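Local atomic coordinates of endoglucanase (Clostridium thermocellum, PDB entry 2E4T), a protein that hydrolyses internal beta-1,4-glucosidic bonds of cellulose and xyloglucan through its family 44 endoglucanase domain, one piece of a longer multidomain protein. Residues A[354-359]-A[386-391]; A[233-238]-A[254-259]. One frame throughout, in Å; residues are numbered along the deposited sequence.

Contact 1 (A[354-359]-A[386-391])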
loop_
_atom_site.group_PDB
_atom_site.type_symbol
_atom_site.label_atom_id
_atom_site.label_comp_id
_atom_site.label_asym_id
_atom_site.label_seq_id
_atom_site.Cartn_x
_atom_site.Cartn_y
_atom_site.Cartn_z
ATOM N N LYS A 354 -12.397 -4.402 2.486
ATOM C CA LYS A 354 -11.565 -3.880 1.429
ATOM C C LYS A 354 -10.145 -4.503 1.526
ATOM O O LYS A 354 -9.847 -5.204 2.513
ATOM C CB LYS A 354 -11.480 -2.336 1.559
ATOM C CG LYS A 354 -12.831 -1.663 1.421
ATOM C CD LYS A 354 -12.877 -0.214 1.909
ATOM C CE LYS A 354 -14.211 0.428 1.779
ATOM N NZ LYS A 354 -14.230 1.873 1.864
ATOM N N LEU A 355 -9.313 -4.258 0.518
ATOM C CA LEU A 355 -7.961 -4.829 0.479
ATOM C C LEU A 355 -6.944 -3.703 0.262
ATOM O O LEU A 355 -7.125 -2.880 -0.660
ATOM C CB LEU A 355 -7.869 -5.869 -0.650
ATOM C CG LEU A 355 -6.497 -6.511 -0.846
ATOM C CD1 LEU A 355 -6.056 -7.294 0.387
ATOM C CD2 LEU A 355 -6.530 -7.459 -2.037
ATOM N N ALA A 356 -5.883 -3.683 1.082
ATOM C CA ALA A 356 -4.832 -2.689 0.898
ATOM C C ALA A 356 -3.471 -3.376 0.922
ATOM O O ALA A 356 -3.238 -4.312 1.693
ATOM C CB ALA A 356 -4.884 -1.619 1.995
ATOM N N ILE A 357 -2.564 -2.841 0.090
ATOM C CA ILE A 357 -1.162 -3.285 0.029
ATOM C C ILE A 357 -0.353 -2.102 0.559
ATOM O O ILE A 357 -0.044 -1.164 -0.173
ATOM C CB ILE A 357 -0.729 -3.696 -1.387
ATOM C CG1 ILE A 357 -1.768 -4.609 -2.066
ATOM C CG2 ILE A 357 0.647 -4.294 -1.305
ATOM C CD1 ILE A 357 -2.061 -5.922 -1.374
ATOM N N THR A 358 -0.069 -2.128 1.887
ATOM C CA THR A 358 0.429 -0.930 2.546
ATOM C C THR A 358 1.971 -0.801 2.547
ATOM O O THR A 358 2.482 0.264 2.932
ATOM C CB THR A 358 -0.125 -0.803 3.964
ATOM O OG1 THR A 358 0.282 -1.925 4.724
ATOM C CG2 THR A 358 -1.620 -0.541 3.940
ATOM N N GLU A 359 2.676 -1.831 2.083
ATOM C CA GLU A 359 4.074 -1.699 1.718
ATOM C C GLU A 359 4.290 -2.634 0.533
ATOM O O GLU A 359 3.782 -3.776 0.530
ATOM C CB GLU A 359 5.077 -2.103 2.801
ATOM C CG GLU A 359 5.000 -1.241 4.037
ATOM C CD GLU A 359 6.004 -1.576 5.122
ATOM O OE1 GLU A 359 7.049 -2.225 4.826
ATOM O OE2 GLU A 359 5.770 -1.130 6.286
ATOM N N VAL A 386 -8.147 -3.261 -5.634
ATOM C CA VAL A 386 -7.470 -2.861 -4.409
ATOM C C VAL A 386 -7.947 -1.476 -4.001
ATOM O O VAL A 386 -8.184 -0.603 -4.832
ATOM C CB VAL A 386 -5.928 -2.908 -4.643
ATOM C CG1 VAL A 386 -5.151 -2.311 -3.526
ATOM C CG2 VAL A 386 -5.502 -4.344 -4.917
ATOM N N TYR A 387 -8.117 -1.285 -2.673
ATOM C CA TYR A 387 -8.649 -0.039 -2.137
ATOM C C TYR A 387 -7.588 1.040 -1.880
ATOM O O TYR A 387 -7.807 2.237 -2.128
ATOM C CB TYR A 387 -9.349 -0.364 -0.810
ATOM C CG TYR A 387 -9.890 0.825 -0.082
ATOM C CD1 TYR A 387 -10.908 1.614 -0.634
ATOM C CD2 TYR A 387 -9.416 1.150 1.190
ATOM C CE1 TYR A 387 -11.415 2.705 0.064
ATOM C CE2 TYR A 387 -9.967 2.224 1.908
ATOM C CZ TYR A 387 -10.984 2.976 1.337
ATOM O OH TYR A 387 -11.565 4.034 1.997
ATOM N N LEU A 388 -6.444 0.632 -1.338
ATOM C CA LEU A 388 -5.406 1.589 -0.953
ATOM C C LEU A 388 -4.083 0.862 -1.147
ATOM O O LEU A 388 -3.974 -0.341 -0.875
ATOM C CB LEU A 388 -5.614 2.071 0.494
ATOM C CG LEU A 388 -4.569 3.047 1.044
ATOM C CD1 LEU A 388 -5.203 4.026 2.016
ATOM C CD2 LEU A 388 -3.400 2.337 1.729
ATOM N N ALA A 389 -3.047 1.615 -1.581
ATOM C CA ALA A 389 -1.707 1.030 -1.643
ATOM C C ALA A 389 -0.725 2.162 -1.410
ATOM O O ALA A 389 -0.934 3.297 -1.829
ATOM C CB ALA A 389 -1.475 0.309 -2.973
ATOM N N THR A 390 0.384 1.782 -0.746
ATOM C CA THR A 390 1.425 2.746 -0.406
ATOM C C THR A 390 2.806 2.111 -0.625
ATOM O O THR A 390 3.200 1.185 0.099
ATOM C CB THR A 390 1.231 3.309 1.063
ATOM O OG1 THR A 390 0.889 2.261 1.959
ATOM C CG2 THR A 390 0.114 4.316 1.118
ATOM N N PHE A 391 3.513 2.626 -1.635
ATOM C CA PHE A 391 4.874 2.184 -1.934
ATOM C C PHE A 391 5.787 2.463 -0.736
ATOM O O PHE A 391 5.643 3.509 -0.058
ATOM C CB PHE A 391 5.356 2.996 -3.151
ATOM C CG PHE A 391 6.818 2.807 -3.495
ATOM C CD1 PHE A 391 7.298 1.615 -4.037
ATOM C CD2 PHE A 391 7.722 3.847 -3.272
ATOM C CE1 PHE A 391 8.645 1.460 -4.321
ATOM C CE2 PHE A 391 9.061 3.704 -3.575
ATOM C CZ PHE A 391 9.517 2.517 -4.088
#
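K354 and Y387 open this contact between two neighbouring parallel strands of the TIM-like barrel. The strands belong to a beta-alpha-beta unit whose crossover is helix 368-384. Their axes approach to 4.6 Å and run 7° apart.

The aliphatic chain of K354 lies across the flat face of the Y387 ring. In one of its two conformers, K354 CD sits over the ring centre, 3.5 Å from its centroid, in a CH-pi contact. Beyond CG the lysine chain is extended, which carries it across the ring. Both polar ends find E226: in the same conformer K354 NZ in a salt bridge, Y387 OH in a hydrogen bond.

Side chains pack pairwise on the two faces of the sheet. On one face A356 is the small partner of the bulkier L388, and their CB atoms lie 4.0 Å apart. The tip of L388, CD2, then meets the T358 CG2 methyl. On the other face the sizes are reversed. I357 is large and A389 is small, and F381 of helix 368-384 touches both. V386 adds its CG1 methyl against I357 CG1, and L339 of helix 338-349 packs on both.

The backbone ladder runs Y387 N to L355 O, I357 N to L388 O (3.0 Å), and T390 N to I357 O. At the far end T358 OG1 turns to D281. The T390 hydroxyl adds a side-chain bond: OG1, between the backbone N and the carbonyl carbon (chi1 43°), donates to T358 O, which N31 ND2 also reaches, at 2.7 Å, from above the carbonyl plane and off its lone pairs.

Contact 2 (A[233-238]-A[254-259])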
loop_
_atom_site.group_PDB
_atom_site.type_symbol
_atom_site.label_atom_id
_atom_site.label_comp_id
_atom_site.label_asym_id
_atom_site.label_seq_id
_atom_site.Cartn_x
_atom_site.Cartn_y
_atom_site.Cartn_z
ATOM N N TYR A 233 3.695 -8.959 7.245
ATOM C CA TYR A 233 4.915 -8.580 6.568
ATOM C C TYR A 233 5.085 -9.249 5.186
ATOM O O TYR A 233 5.805 -8.719 4.311
ATOM C CB TYR A 233 6.171 -8.892 7.421
ATOM C CG TYR A 233 6.668 -10.314 7.334
ATOM C CD1 TYR A 233 7.623 -10.662 6.387
ATOM C CD2 TYR A 233 6.207 -11.279 8.197
ATOM C CE1 TYR A 233 8.115 -11.975 6.280
ATOM C CE2 TYR A 233 6.674 -12.591 8.102
ATOM C CZ TYR A 233 7.626 -12.915 7.157
ATOM O OH TYR A 233 8.145 -14.193 7.016
ATOM N N GLY A 234 4.507 -10.428 5.018
ATOM C CA GLY A 234 4.784 -11.211 3.817
ATOM C C GLY A 234 4.122 -12.568 3.946
ATOM O O GLY A 234 3.436 -12.866 4.937
ATOM N N PHE A 235 4.337 -13.387 2.909
ATOM C CA PHE A 235 3.524 -14.569 2.712
ATOM C C PHE A 235 3.518 -15.514 3.920
ATOM O O PHE A 235 2.452 -16.069 4.235
ATOM C CB PHE A 235 3.981 -15.312 1.439
ATOM C CG PHE A 235 3.025 -16.389 1.079
ATOM C CD1 PHE A 235 1.940 -16.118 0.242
ATOM C CD2 PHE A 235 3.126 -17.677 1.656
ATOM C CE1 PHE A 235 0.991 -17.088 -0.041
ATOM C CE2 PHE A 235 2.136 -18.632 1.408
ATOM C CZ PHE A 235 1.094 -18.305 0.563
ATOM N N ALA A 236 4.660 -15.776 4.555
ATOM C CA ALA A 236 4.617 -16.728 5.672
ATOM C C ALA A 236 3.706 -16.247 6.812
ATOM O O ALA A 236 3.133 -17.067 7.536
ATOM C CB ALA A 236 6.019 -17.033 6.201
ATOM N N ALA A 237 3.586 -14.932 6.990
ATOM C CA ALA A 237 2.614 -14.414 7.940
ATOM C C ALA A 237 1.172 -14.581 7.445
ATOM O O ALA A 237 0.264 -14.882 8.230
ATOM C CB ALA A 237 2.907 -12.962 8.299
ATOM N N TYR A 238 0.954 -14.364 6.127
ATOM C CA TYR A 238 -0.378 -14.638 5.559
ATOM C C TYR A 238 -0.779 -16.089 5.841
ATOM O O TYR A 238 -1.955 -16.391 6.089
ATOM C CB TYR A 238 -0.419 -14.494 4.028
ATOM C CG TYR A 238 -0.044 -13.180 3.382
ATOM C CD1 TYR A 238 0.588 -12.113 4.024
ATOM C CD2 TYR A 238 -0.259 -13.072 1.994
ATOM C CE1 TYR A 238 1.041 -11.022 3.309
ATOM C CE2 TYR A 238 0.167 -11.968 1.284
ATOM C CZ TYR A 238 0.831 -10.935 1.911
ATOM O OH TYR A 238 1.281 -9.896 1.156
ATOM N N TYR A 254 -8.860 -24.039 8.745
ATOM C CA TYR A 254 -8.589 -22.846 7.953
ATOM C C TYR A 254 -7.433 -23.120 6.994
ATOM O O TYR A 254 -6.376 -23.636 7.390
ATOM C CB TYR A 254 -8.215 -21.676 8.854
ATOM C CG TYR A 254 -9.360 -21.185 9.700
ATOM C CD1 TYR A 254 -10.355 -20.363 9.154
ATOM C CD2 TYR A 254 -9.472 -21.524 11.030
ATOM C CE1 TYR A 254 -11.373 -19.851 9.933
ATOM C CE2 TYR A 254 -10.500 -21.067 11.821
ATOM C CZ TYR A 254 -11.432 -20.213 11.294
ATOM O OH TYR A 254 -12.425 -19.759 12.098
ATOM N N ARG A 255 -7.613 -22.695 5.746
ATOM C CA ARG A 255 -6.634 -22.910 4.721
ATOM C C ARG A 255 -5.343 -22.092 4.993
ATOM O O ARG A 255 -4.240 -22.499 4.574
ATOM C CB ARG A 255 -7.240 -22.543 3.332
ATOM C CG ARG A 255 -6.485 -23.091 2.134
ATOM C CD ARG A 255 -7.271 -22.876 0.875
ATOM N NE ARG A 255 -7.265 -21.475 0.386
ATOM C CZ ARG A 255 -6.568 -20.985 -0.626
ATOM N NH1 ARG A 255 -5.673 -21.728 -1.285
ATOM N NH2 ARG A 255 -6.795 -19.733 -1.010
ATOM N N TRP A 256 -5.515 -20.907 5.567
ATOM C CA TRP A 256 -4.403 -20.014 5.907
ATOM C C TRP A 256 -4.883 -19.029 6.953
ATOM O O TRP A 256 -6.120 -18.854 7.175
ATOM C CB TRP A 256 -3.764 -19.314 4.713
ATOM C CG TRP A 256 -4.604 -18.474 3.809
ATOM C CD1 TRP A 256 -5.989 -18.442 3.663
ATOM C CD2 TRP A 256 -4.089 -17.585 2.805
ATOM N NE1 TRP A 256 -6.334 -17.598 2.622
ATOM C CE2 TRP A 256 -5.196 -17.058 2.095
ATOM C CE3 TRP A 256 -2.791 -17.206 2.443
ATOM C CZ2 TRP A 256 -5.030 -16.182 1.032
ATOM C CZ3 TRP A 256 -2.631 -16.346 1.389
ATOM C CH2 TRP A 256 -3.746 -15.835 0.691
ATOM N N PHE A 257 -3.934 -18.356 7.590
ATOM C CA PHE A 257 -4.213 -17.360 8.615
ATOM C C PHE A 257 -5.101 -16.241 8.082
ATOM O O PHE A 257 -5.964 -15.742 8.847
ATOM C CB PHE A 257 -2.922 -16.819 9.245
ATOM C CG PHE A 257 -3.210 -15.759 10.245
ATOM C CD1 PHE A 257 -3.657 -16.070 11.516
ATOM C CD2 PHE A 257 -3.056 -14.415 9.893
ATOM C CE1 PHE A 257 -4.020 -15.068 12.419
ATOM C CE2 PHE A 257 -3.408 -13.407 10.787
ATOM C CZ PHE A 257 -3.889 -13.728 12.060
ATOM N N ILE A 258 -4.961 -15.839 6.816
ATOM C CA ILE A 258 -5.869 -14.809 6.283
ATOM C C ILE A 258 -7.317 -15.158 6.543
ATOM O O ILE A 258 -8.124 -14.299 6.955
ATOM C CB ILE A 258 -5.639 -14.703 4.748
ATOM C CG1 ILE A 258 -4.218 -14.196 4.415
ATOM C CG2 ILE A 258 -6.717 -13.858 4.095
ATOM C CD1 ILE A 258 -3.918 -12.782 4.867
ATOM N N ASP A 259 -7.708 -16.434 6.306
ATOM C CA ASP A 259 -9.119 -16.821 6.514
ATOM C C ASP A 259 -9.518 -16.755 7.971
ATOM O O ASP A 259 -10.646 -16.347 8.302
ATOM C CB ASP A 259 -9.332 -18.252 6.014
ATOM C CG ASP A 259 -9.274 -18.360 4.488
ATOM O OD1 ASP A 259 -9.402 -17.329 3.804
ATOM O OD2 ASP A 259 -9.158 -19.530 4.014
#
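Y238 meets W256 and I258 where the start of helix 235-240 packs on the start of helix 257-272. Both helices follow barrel strand 226-232 in the family 44 catalytic domain.

The tight part centres on Y238. Its CB fits into the angle between two side chains, 3.9 Å from W256 CZ3 and 3.8 Å from I258 CG1. The tyrosine lies alongside both, pointing the same way, and W256 CZ3 reaches the edge of its ring. F235 comes from another direction. Its side chain crosses W256 at about a right angle, and F235 CE1 stands 4.0 Å from W256 CZ3. F257 CB packs 3.3 Å from Y238 O, and A237 O is 3.7 Å from F257 CD2.

W256 is the N-cap residue of helix 257-272. Its CG lies between the backbone N and the carbonyl carbon (chi1 57°). This folds the indole back under its own helix, with I258 CB 3.5 Å above the ring plane, toward the rim. L342 of helix 338-349 touches both W256 and I258.

The packing is looser at the A237 methyl: A237 CB is 6.3 Å from F257 CD2. R255 marks the solvent side; it is exposed and turns from the contact to D334 and N341.

Polar ends are served from outside: Y238 OH bonds to H283 O, and W256 NE1 to S345 OG. Across the contact, I258 N donates to Y238 O at 3.1 Å. A first-turn N-H thus gains an acceptor from helix 235-240, and the N-terminal end of helix 257-272, with its partial positive charge, would probably polarise the Y238 carbonyl.

Contacts 1 and 2 do not touch. Their centres are about 17 Å apart and their nearest atoms about 6 Å. The centre of contact 1 lies in the barrel wall, about 3 Å from the centre of the chain, and that of contact 2 about 17 Å from the chain centre. Strand 279-284 relates them: its backbone bonds to K354, A356 and T358, and its V282 touches both I357 and Y238. Helix 338-349 is also shared, with L339 on contact 1 and L342 on contact 2. Both contacts lie away from the calcium and zinc sites. In TIM-barrel glycosidases the active site lies at the C-terminal ends of the strands, the end that E359 reaches.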